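Local coordinates for protein Esterase/lipase (Lactobacillus rhamnosus, PDB 4N5H) that probably hydrolyses carboxylic esters, and may also transfer acyl groups, as an esterase of the alpha/beta-hydrolase fold, at residues 35-40 with 88-93; 83-88 with 143-148. The protein carries 1 engineered substitution. One frame throughout, in Å; residues are numbered along the deposited sequence.

Interaction 1 of 2, residues 35-40 with 88-93; sequences VHWETE and YCRYLA
This is a strand-on-helix packing contact at one edge of the central sheet, where V35 and W37 on strand 35-42 lean on R90 and A93 of helix 86-94. The two short axes approach to 8.5 Å and run 124° apart, so the strand passes the helix obliquely and only two of its side chains, both on the same side, reach across. V35 works through its two methyls separately. Its CG2 lies 3.3 Å from the backbone O of R90, while CG1 rests 4.2 Å from CB of A93 and 4.1 Å from CG of R90, across whose chain it lies roughly at a right angle.

The W37 indole is held between a methyl and a cation. Its chi1 of 73° lays the indole along the strand, so that one face turns to T39 and the other to R90. T39 CG2 sits 3.3 Å above the first face, over the ring centre. R90 has two conformers, and in one of them it comes over the opposite face in a cation-pi contact, with CZ 4.4 Å from the centroid of the W37 six-membered ring. In that conformer the guanidinium is tilted, its plane 60° from the indole, and NH2 dips nearest the rim, 3.3 Å from W37 CZ2. N87 OD1 takes a hydrogen bond from R90 NH1 and steadies the other arm. A leucine here, with no ring and no NE1, would probably leave the R90 guanidinium without its aromatic face and D28 O of the second subunit without this weak donor.

Such an antiparallel first strand, paired with strand 52-58 and set against the helix that links parallel strands 66-72 and 98-102 in a beta-alpha-beta crossover, belongs to the alpha/beta-hydrolase fold.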
ATOM      1  N   VAL A  35      -8.942   0.020  16.187  1.00 16.68           N
ATOM      2  CA  VAL A  35     -10.203  -0.660  15.795  1.00 18.02           C
ATOM      3  C   VAL A  35      -9.879  -1.978  15.081  1.00 19.51           C
ATOM      4  O   VAL A  35      -8.828  -2.067  14.397  1.00 20.83           O
ATOM      5  CB  VAL A  35     -10.979   0.268  14.846  1.00 18.12           C
ATOM      6  CG1 VAL A  35     -12.213  -0.390  14.223  1.00 22.55           C
ATOM      7  CG2 VAL A  35     -11.409   1.494  15.652  1.00 18.87           C
ATOM      8  N   HIS A  36     -10.751  -2.951  15.291  1.00 17.18           N
ATOM      9  CA  HIS A  36     -10.736  -4.230  14.562  1.00 18.23           C
ATOM     10  C   HIS A  36     -12.025  -4.307  13.721  1.00 18.16           C
ATOM     11  O   HIS A  36     -13.056  -3.866  14.123  1.00 15.44           O
ATOM     12  CB  HIS A  36     -10.757  -5.415  15.510  1.00 22.99           C
ATOM     13  CG  HIS A  36      -9.506  -5.579  16.321  1.00 28.13           C
ATOM     14  ND1 HIS A  36      -9.436  -6.384  17.434  1.00 34.17           N
ATOM     15  CD2 HIS A  36      -8.292  -5.051  16.155  1.00 29.71           C
ATOM     16  CE1 HIS A  36      -8.216  -6.318  17.942  1.00 32.07           C
ATOM     17  NE2 HIS A  36      -7.502  -5.516  17.181  1.00 28.98           N
ATOM     18  N   TRP A  37     -11.910  -4.936  12.573  1.00 19.45           N
ATOM     19  CA  TRP A  37     -13.089  -5.164  11.734  1.00 15.78           C
ATOM     20  C   TRP A  37     -13.125  -6.664  11.292  1.00 13.12           C
ATOM     21  O   TRP A  37     -12.066  -7.306  11.141  1.00 12.80           O
ATOM     22  CB  TRP A  37     -13.277  -4.208  10.542  1.00 18.78           C
ATOM     23  CG  TRP A  37     -12.403  -4.262   9.264  1.00 20.29           C
ATOM     24  CD1 TRP A  37     -11.197  -4.827   9.095  1.00 17.85           C
ATOM     25  CD2 TRP A  37     -12.696  -3.573   8.000  1.00 21.33           C
ATOM     26  NE1 TRP A  37     -10.713  -4.571   7.867  1.00 19.16           N
ATOM     27  CE2 TRP A  37     -11.597  -3.791   7.154  1.00 22.60           C
ATOM     28  CE3 TRP A  37     -13.766  -2.786   7.528  1.00 23.52           C
ATOM     29  CZ2 TRP A  37     -11.519  -3.202   5.847  1.00 22.53           C
ATOM     30  CZ3 TRP A  37     -13.750  -2.319   6.174  1.00 22.41           C
ATOM     31  CH2 TRP A  37     -12.631  -2.513   5.377  1.00 22.38           C
ATOM     32  N   GLU A  38     -14.354  -7.117  10.989  1.00 12.07           N
ATOM     33  CA  GLU A  38     -14.644  -8.411  10.470  1.00 12.56           C
ATOM     34  C   GLU A  38     -15.473  -8.133   9.202  1.00 13.82           C
ATOM     35  O   GLU A  38     -16.503  -7.506   9.279  1.00 12.31           O
ATOM     36  CB  GLU A  38     -15.500  -9.177  11.491  1.00 12.09           C
ATOM     37  CG  GLU A  38     -14.789  -9.499  12.802  1.00 12.33           C
ATOM     38  CD  GLU A  38     -15.716  -9.891  13.947  1.00 12.05           C
ATOM     39  OE1 GLU A  38     -16.954  -9.926  13.765  1.00 13.02           O
ATOM     40  OE2 GLU A  38     -15.233 -10.023  15.131  1.00 13.72           O
ATOM     41  N   THR A  39     -15.004  -8.646   8.092  1.00 11.75           N
ATOM     42  CA  THR A  39     -15.541  -8.189   6.820  1.00 12.05           C
ATOM     43  C   THR A  39     -16.304  -9.257   6.049  1.00 11.56           C
ATOM     44  O   THR A  39     -16.038 -10.472   6.212  1.00 11.05           O
ATOM     45  CB  THR A  39     -14.425  -7.612   5.919  1.00 12.66           C
ATOM     46  OG1 THR A  39     -13.397  -8.572   5.728  1.00 13.61           O
ATOM     47  CG2 THR A  39     -13.851  -6.368   6.527  1.00 14.74           C
ATOM     48  N   GLU A  40     -17.148  -8.770   5.126  1.00 11.36           N
ATOM     49  CA  GLU A  40     -17.700  -9.634   4.081  1.00 12.33           C
ATOM     50  C   GLU A  40     -18.544 -10.805   4.593  1.00 12.99           C
ATOM     51  O   GLU A  40     -18.531 -11.934   4.114  1.00 13.14           O
ATOM     52  CB  GLU A  40     -16.512 -10.131   3.173  1.00 12.11           C
ATOM     53  CG  GLU A  40     -17.026 -10.609   1.793  1.00 12.51           C
ATOM     54  CD  GLU A  40     -15.911 -11.318   1.017  1.00 16.51           C
ATOM     55  OE1 GLU A  40     -14.935 -11.890   1.611  1.00 17.50           O
ATOM     56  OE2 GLU A  40     -16.064 -11.459  -0.239  1.00 18.83           O
ATOM     57  N   TYR A  88     -15.626   6.309   8.775  1.00 10.95           N
ATOM     58  CA  TYR A  88     -16.640   6.816   9.716  1.00 11.17           C
ATOM     59  C   TYR A  88     -17.056   5.725  10.673  1.00 12.20           C
ATOM     60  O   TYR A  88     -17.117   5.940  11.895  1.00 12.61           O
ATOM     61  CB  TYR A  88     -17.843   7.292   8.933  1.00 12.35           C
ATOM     62  CG  TYR A  88     -19.086   7.704   9.685  1.00 11.32           C
ATOM     63  CD1 TYR A  88     -20.230   6.934   9.619  1.00 11.96           C
ATOM     64  CD2 TYR A  88     -19.126   8.862  10.455  1.00 12.05           C
ATOM     65  CE1 TYR A  88     -21.393   7.294  10.253  1.00 11.92           C
ATOM     66  CE2 TYR A  88     -20.292   9.248  11.074  1.00 13.24           C
ATOM     67  CZ  TYR A  88     -21.446   8.507  10.932  1.00 12.55           C
ATOM     68  OH  TYR A  88     -22.638   8.863  11.506  1.00 14.43           O
ATOM     69  N   CYS A  89     -17.312   4.528  10.147  1.00 12.10           N
ATOM     70  CA  CYS A  89     -17.652   3.386  11.019  1.00 10.91           C
ATOM     71  C   CYS A  89     -16.540   3.052  11.987  1.00 12.40           C
ATOM     72  O   CYS A  89     -16.802   2.763  13.158  1.00 12.85           O
ATOM     73  CB  CYS A  89     -18.061   2.178  10.203  1.00 12.31           C
ATOM     74  SG  CYS A  89     -19.684   2.343   9.376  1.00 13.89           S
ATOM     75  N   ARG A  90     -15.277   3.027  11.520  0.50 11.73           N
ATOM     76  CA  ARG A  90     -14.171   2.771  12.452  0.50 12.14           C
ATOM     77  C   ARG A  90     -14.127   3.826  13.539  0.50 11.67           C
ATOM     78  O   ARG A  90     -13.873   3.528  14.733  0.50 12.39           O
ATOM     79  CB  ARG A  90     -12.835   2.821  11.697  0.50 12.19           C
ATOM     80  CG  ARG A  90     -12.590   1.681  10.722  0.50 13.01           C
ATOM     81  CD  ARG A  90     -11.425   1.985   9.762  0.50 14.68           C
ATOM     82  NE  ARG A  90     -11.142   0.776   8.990  0.50 13.98           N
ATOM     83  CZ  ARG A  90     -10.711   0.769   7.694  0.50 17.80           C
ATOM     84  NH1 ARG A  90     -10.430   1.860   7.016  0.50 16.75           N
ATOM     85  NH2 ARG A  90     -10.497  -0.375   7.091  0.50 17.57           N
ATOM     86  N   TYR A  91     -14.333   5.087  13.154  1.00 11.73           N
ATOM     87  CA  TYR A  91     -14.336   6.141  14.172  1.00 12.79           C
ATOM     88  C   TYR A  91     -15.378   5.847  15.266  1.00 12.21           C
ATOM     89  O   TYR A  91     -15.097   5.883  16.475  1.00 12.83           O
ATOM     90  CB  TYR A  91     -14.525   7.589  13.647  1.00 12.14           C
ATOM     91  CG  TYR A  91     -14.570   8.528  14.802  1.00 12.56           C
ATOM     92  CD1 TYR A  91     -13.374   8.854  15.505  1.00 14.23           C
ATOM     93  CD2 TYR A  91     -15.781   9.055  15.254  1.00 13.63           C
ATOM     94  CE1 TYR A  91     -13.439   9.650  16.619  1.00 16.55           C
ATOM     95  CE2 TYR A  91     -15.799   9.854  16.397  1.00 14.56           C
ATOM     96  CZ  TYR A  91     -14.643  10.112  17.064  1.00 14.84           C
ATOM     97  OH  TYR A  91     -14.640  10.950  18.175  1.00 17.90           O
ATOM     98  N   LEU A  92     -16.584   5.583  14.846  1.00 10.62           N
ATOM     99  CA  LEU A  92     -17.615   5.325  15.860  1.00 11.53           C
ATOM    100  C   LEU A  92     -17.227   4.136  16.731  1.00 11.15           C
ATOM    101  O   LEU A  92     -17.372   4.184  17.951  1.00 12.76           O
ATOM    102  CB  LEU A  92     -18.965   5.141  15.183  1.00 11.47           C
ATOM    103  CG  LEU A  92     -19.480   6.252  14.308  1.00 12.81           C
ATOM    104  CD1 LEU A  92     -20.774   5.855  13.621  1.00 14.07           C
ATOM    105  CD2 LEU A  92     -19.600   7.543  15.172  1.00 13.27           C
ATOM    106  N   ALA A  93     -16.752   3.047  16.130  1.00 11.65           N
ATOM    107  CA  ALA A  93     -16.325   1.860  16.894  1.00 11.70           C
ATOM    108  C   ALA A  93     -15.208   2.183  17.892  1.00 13.84           C
ATOM    109  O   ALA A  93     -15.227   1.675  19.023  1.00 13.27           O
ATOM    110  CB  ALA A  93     -15.836   0.733  15.933  1.00 12.51           C
TER

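Interaction 2 of 2, residues 83-88 with 143-148; sequences NLNRNY and TGDSAG. With IPA (isopropyl alcohol), chain C.
N85 and D145 meet twice, once directly and once through water, with both ends of the amide and both carboxylate oxygens in use. N85 ND2 gives D145 OD2 a hydrogen bond of 2.9 Å, bent to 151° at the hydrogen. It leaves in the amide plane but arrives on the syn side of the carboxylate, tilted out of its plane; the flat groups are turned 43° apart. A chi1 of 63° sets D145 CG between backbone N and carbonyl carbon, facing N85. Water 1 donates to N85 OD1 at 2.8 Å and to D145 OD1 at 2.6 Å, fixing the rotation of the amide; ND2 also serves D71 OD2.

D145 lies between G144 and S146 in a GxSxG sequence, consistent with the nucleophile elbow of alpha/beta-hydrolases, where strand 140-145 turns sharply into helix 147-158. S146 is probably the nucleophile, its OG hydrogen-bonded to H278 NE2.

Two residues earlier on the strand, T143 is joined to Y88 through water 2, which lies 2.9 Å from both Y88 OH and T143 OG1 and donates to the latter. The T143 methyl meets the tyrosine ring at its edge, and OG1 also bonds A181 O.

The type I turn from N83 to R86 brings R86 N to N83 O, and the arginine side chain carries NH1 there from the opposite face. R86 NH1 also donates to O2 of an isopropyl alcohol, probably from the crystallisation liquor, at 2.8 Å.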
ATOM      1  N   ASN A  83     -18.069  -0.940   2.141  1.00 13.73           N
ATOM      2  CA  ASN A  83     -16.794  -0.303   2.476  1.00 13.71           C
ATOM      3  C   ASN A  83     -16.769   1.210   2.360  1.00 14.07           C
ATOM      4  O   ASN A  83     -15.809   1.876   2.833  1.00 14.01           O
ATOM      5  CB  ASN A  83     -15.669  -0.915   1.602  1.00 15.68           C
ATOM      6  CG  ASN A  83     -15.419  -2.379   1.926  1.00 18.09           C
ATOM      7  OD1 ASN A  83     -15.538  -2.835   3.064  1.00 15.41           O
ATOM      8  ND2 ASN A  83     -15.166  -3.165   0.878  1.00 19.64           N
ATOM      9  N   LEU A  84     -17.803   1.796   1.754  1.00 12.52           N
ATOM     10  CA  LEU A  84     -17.808   3.225   1.482  1.00 13.12           C
ATOM     11  C   LEU A  84     -17.581   4.086   2.690  1.00 14.27           C
ATOM     12  O   LEU A  84     -16.793   5.043   2.627  1.00 14.25           O
ATOM     13  CB  LEU A  84     -19.075   3.655   0.725  1.00 14.23           C
ATOM     14  CG  LEU A  84     -19.223   5.112   0.373  1.00 16.06           C
ATOM     15  CD1 LEU A  84     -18.118   5.487  -0.633  1.00 18.18           C
ATOM     16  CD2 LEU A  84     -20.558   5.360  -0.322  1.00 16.22           C
ATOM     17  N   ASN A  85     -18.304   3.775   3.789  1.00 12.20           N
ATOM     18  CA  ASN A  85     -18.183   4.535   5.025  1.00 12.36           C
ATOM     19  C   ASN A  85     -17.301   3.888   6.045  1.00 12.25           C
ATOM     20  O   ASN A  85     -17.452   4.082   7.260  1.00 12.20           O
ATOM     21  CB  ASN A  85     -19.628   4.717   5.617  1.00 13.75           C
ATOM     22  CG  ASN A  85     -20.489   5.697   4.816  1.00 13.53           C
ATOM     23  OD1 ASN A  85     -20.066   6.287   3.832  1.00 13.98           O
ATOM     24  ND2 ASN A  85     -21.717   5.852   5.284  1.00 12.68           N
ATOM     25  N   ARG A  86     -16.288   3.139   5.593  1.00 11.58           N
ATOM     26  CA  ARG A  86     -15.476   2.439   6.551  1.00 11.35           C
ATOM     27  C   ARG A  86     -14.766   3.322   7.584  1.00 11.06           C
ATOM     28  O   ARG A  86     -14.719   2.942   8.763  1.00 11.36           O
ATOM     29  CB  ARG A  86     -14.517   1.496   5.889  1.00 13.60           C
ATOM     30  CG  ARG A  86     -13.427   2.172   5.110  1.00 17.16           C
ATOM     31  CD  ARG A  86     -12.772   1.110   4.183  1.00 19.56           C
ATOM     32  NE  ARG A  86     -11.792   1.664   3.258  1.00 20.97           N
ATOM     33  CZ  ARG A  86     -12.057   2.149   2.064  1.00 24.24           C
ATOM     34  NH1 ARG A  86     -13.279   2.199   1.611  1.00 21.64           N
ATOM     35  NH2 ARG A  86     -11.056   2.602   1.308  1.00 25.50           N
ATOM     36  N   ASN A  87     -14.245   4.496   7.188  1.00 11.62           N
ATOM     37  CA  ASN A  87     -13.501   5.320   8.169  1.00 11.98           C
ATOM     38  C   ASN A  87     -14.459   5.900   9.206  1.00 11.86           C
ATOM     39  O   ASN A  87     -14.131   5.892  10.369  1.00 12.56           O
ATOM     40  CB  ASN A  87     -12.721   6.424   7.489  1.00 10.42           C
ATOM     41  CG  ASN A  87     -11.397   5.876   6.925  1.00 13.41           C
ATOM     42  OD1 ASN A  87     -11.017   4.669   7.112  1.00 15.93           O
ATOM     43  ND2 ASN A  87     -10.695   6.740   6.241  1.00 14.15           N
ATOM     44  N   TYR A  88     -15.626   6.309   8.775  1.00 10.95           N
ATOM     45  CA  TYR A  88     -16.640   6.816   9.716  1.00 11.17           C
ATOM     46  C   TYR A  88     -17.056   5.725  10.673  1.00 12.20           C
ATOM     47  O   TYR A  88     -17.117   5.940  11.895  1.00 12.61           O
ATOM     48  CB  TYR A  88     -17.843   7.292   8.933  1.00 12.35           C
ATOM     49  CG  TYR A  88     -19.086   7.704   9.685  1.00 11.32           C
ATOM     50  CD1 TYR A  88     -20.230   6.934   9.619  1.00 11.96           C
ATOM     51  CD2 TYR A  88     -19.126   8.862  10.455  1.00 12.05           C
ATOM     52  CE1 TYR A  88     -21.393   7.294  10.253  1.00 11.92           C
ATOM     53  CE2 TYR A  88     -20.292   9.248  11.074  1.00 13.24           C
ATOM     54  CZ  TYR A  88     -21.446   8.507  10.932  1.00 12.55           C
ATOM     55  OH  TYR A  88     -22.638   8.863  11.506  1.00 14.43           O
ATOM     56  N   THR A 143     -28.235   4.945  11.853  1.00 13.92           N
ATOM     57  CA  THR A 143     -27.801   6.169  11.200  1.00 12.48           C
ATOM     58  C   THR A 143     -27.620   5.943   9.745  1.00 13.27           C
ATOM     59  O   THR A 143     -27.363   4.817   9.354  1.00 11.79           O
ATOM     60  CB  THR A 143     -26.591   6.771  11.838  1.00 13.88           C
ATOM     61  OG1 THR A 143     -26.424   8.097  11.357  1.00 15.13           O
ATOM     62  CG2 THR A 143     -25.388   5.969  11.505  1.00 14.94           C
ATOM     63  N   GLY A 144     -27.896   6.974   8.986  1.00 12.28           N
ATOM     64  CA  GLY A 144     -27.677   6.994   7.561  1.00 13.19           C
ATOM     65  C   GLY A 144     -27.353   8.358   7.049  1.00 13.22           C
ATOM     66  O   GLY A 144     -27.875   9.371   7.558  1.00 12.46           O
ATOM     67  N   ASP A 145     -26.573   8.372   5.957  1.00 12.25           N
ATOM     68  CA  ASP A 145     -26.200   9.662   5.331  1.00 13.81           C
ATOM     69  C   ASP A 145     -26.755   9.784   3.925  1.00 15.59           C
ATOM     70  O   ASP A 145     -26.674   8.819   3.139  1.00 16.25           O
ATOM     71  CB  ASP A 145     -24.705   9.906   5.274  1.00 13.52           C
ATOM     72  CG  ASP A 145     -23.971   8.929   4.452  1.00 15.67           C
ATOM     73  OD1 ASP A 145     -23.418   9.405   3.389  1.00 18.98           O
ATOM     74  OD2 ASP A 145     -23.862   7.735   4.886  1.00 15.51           O
ATOM     75  N   SER A 146     -27.334  10.964   3.646  1.00 15.25           N
ATOM     76  CA  SER A 146     -27.910  11.300   2.303  1.00 18.52           C
ATOM     77  C   SER A 146     -29.080  10.331   1.741  1.00 18.59           C
ATOM     78  O   SER A 146     -30.127  10.177   2.393  1.00 18.06           O
ATOM     79  CB  SER A 146     -26.689  11.472   1.317  1.00 19.67           C
ATOM     80  OG  SER A 146     -27.088  12.217   0.146  1.00 21.30           O
ATOM     81  N   ALA A 147     -28.881   9.592   0.623  1.00 16.10           N
ATOM     82  CA  ALA A 147     -29.779   8.478   0.345  1.00 14.28           C
ATOM     83  C   ALA A 147     -29.839   7.416   1.430  1.00 13.55           C
ATOM     84  O   ALA A 147     -30.879   6.834   1.736  1.00 14.01           O
ATOM     85  CB  ALA A 147     -29.431   7.843  -0.969  1.00 16.76           C
ATOM     86  N   GLY A 148     -28.734   7.243   2.187  1.00 12.78           N
ATOM     87  CA  GLY A 148     -28.784   6.372   3.314  1.00 12.61           C
ATOM     88  C   GLY A 148     -29.644   6.935   4.457  1.00 12.54           C
ATOM     89  O   GLY A 148     -30.173   6.130   5.267  1.00 14.00           O
TER
HETATM   90  C1  IPA C 402     -11.927   3.631  -1.743  1.00 41.72           C
HETATM   91  C2  IPA C 402     -13.458   3.776  -1.936  1.00 43.36           C
HETATM   92  C3  IPA C 402     -13.703   3.058  -3.253  1.00 44.07           C
HETATM   93  O2  IPA C 402     -14.185   3.040  -0.869  1.00 40.33           O
HETATM   94  O   HOH W   1     -22.061   7.470   2.307  1.00 19.31           O
HETATM   95  O   HOH W   2     -24.532   8.808   9.338  1.00 16.27           O

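Overall arrangement
From the N terminus the chain passes the long helix 2-28 and enters strand 35-42, which helix 86-94 later comes back to meet; interaction 1 closes that loop over 47 intervening residues, among them strands 52-58 and 66-72. Interaction 2 begins at 83-88, inside the first loop, and closes only at the end of strand 140-145, so the two loops cross rather than nest. Y88 belongs to both, and W37 packs directly on N83 and R86, although the contact centres stand 12 Å apart. Helix 86-94 and its leading turn thus join the outer antiparallel strand on one side to the presumed nucleophile elbow on the other.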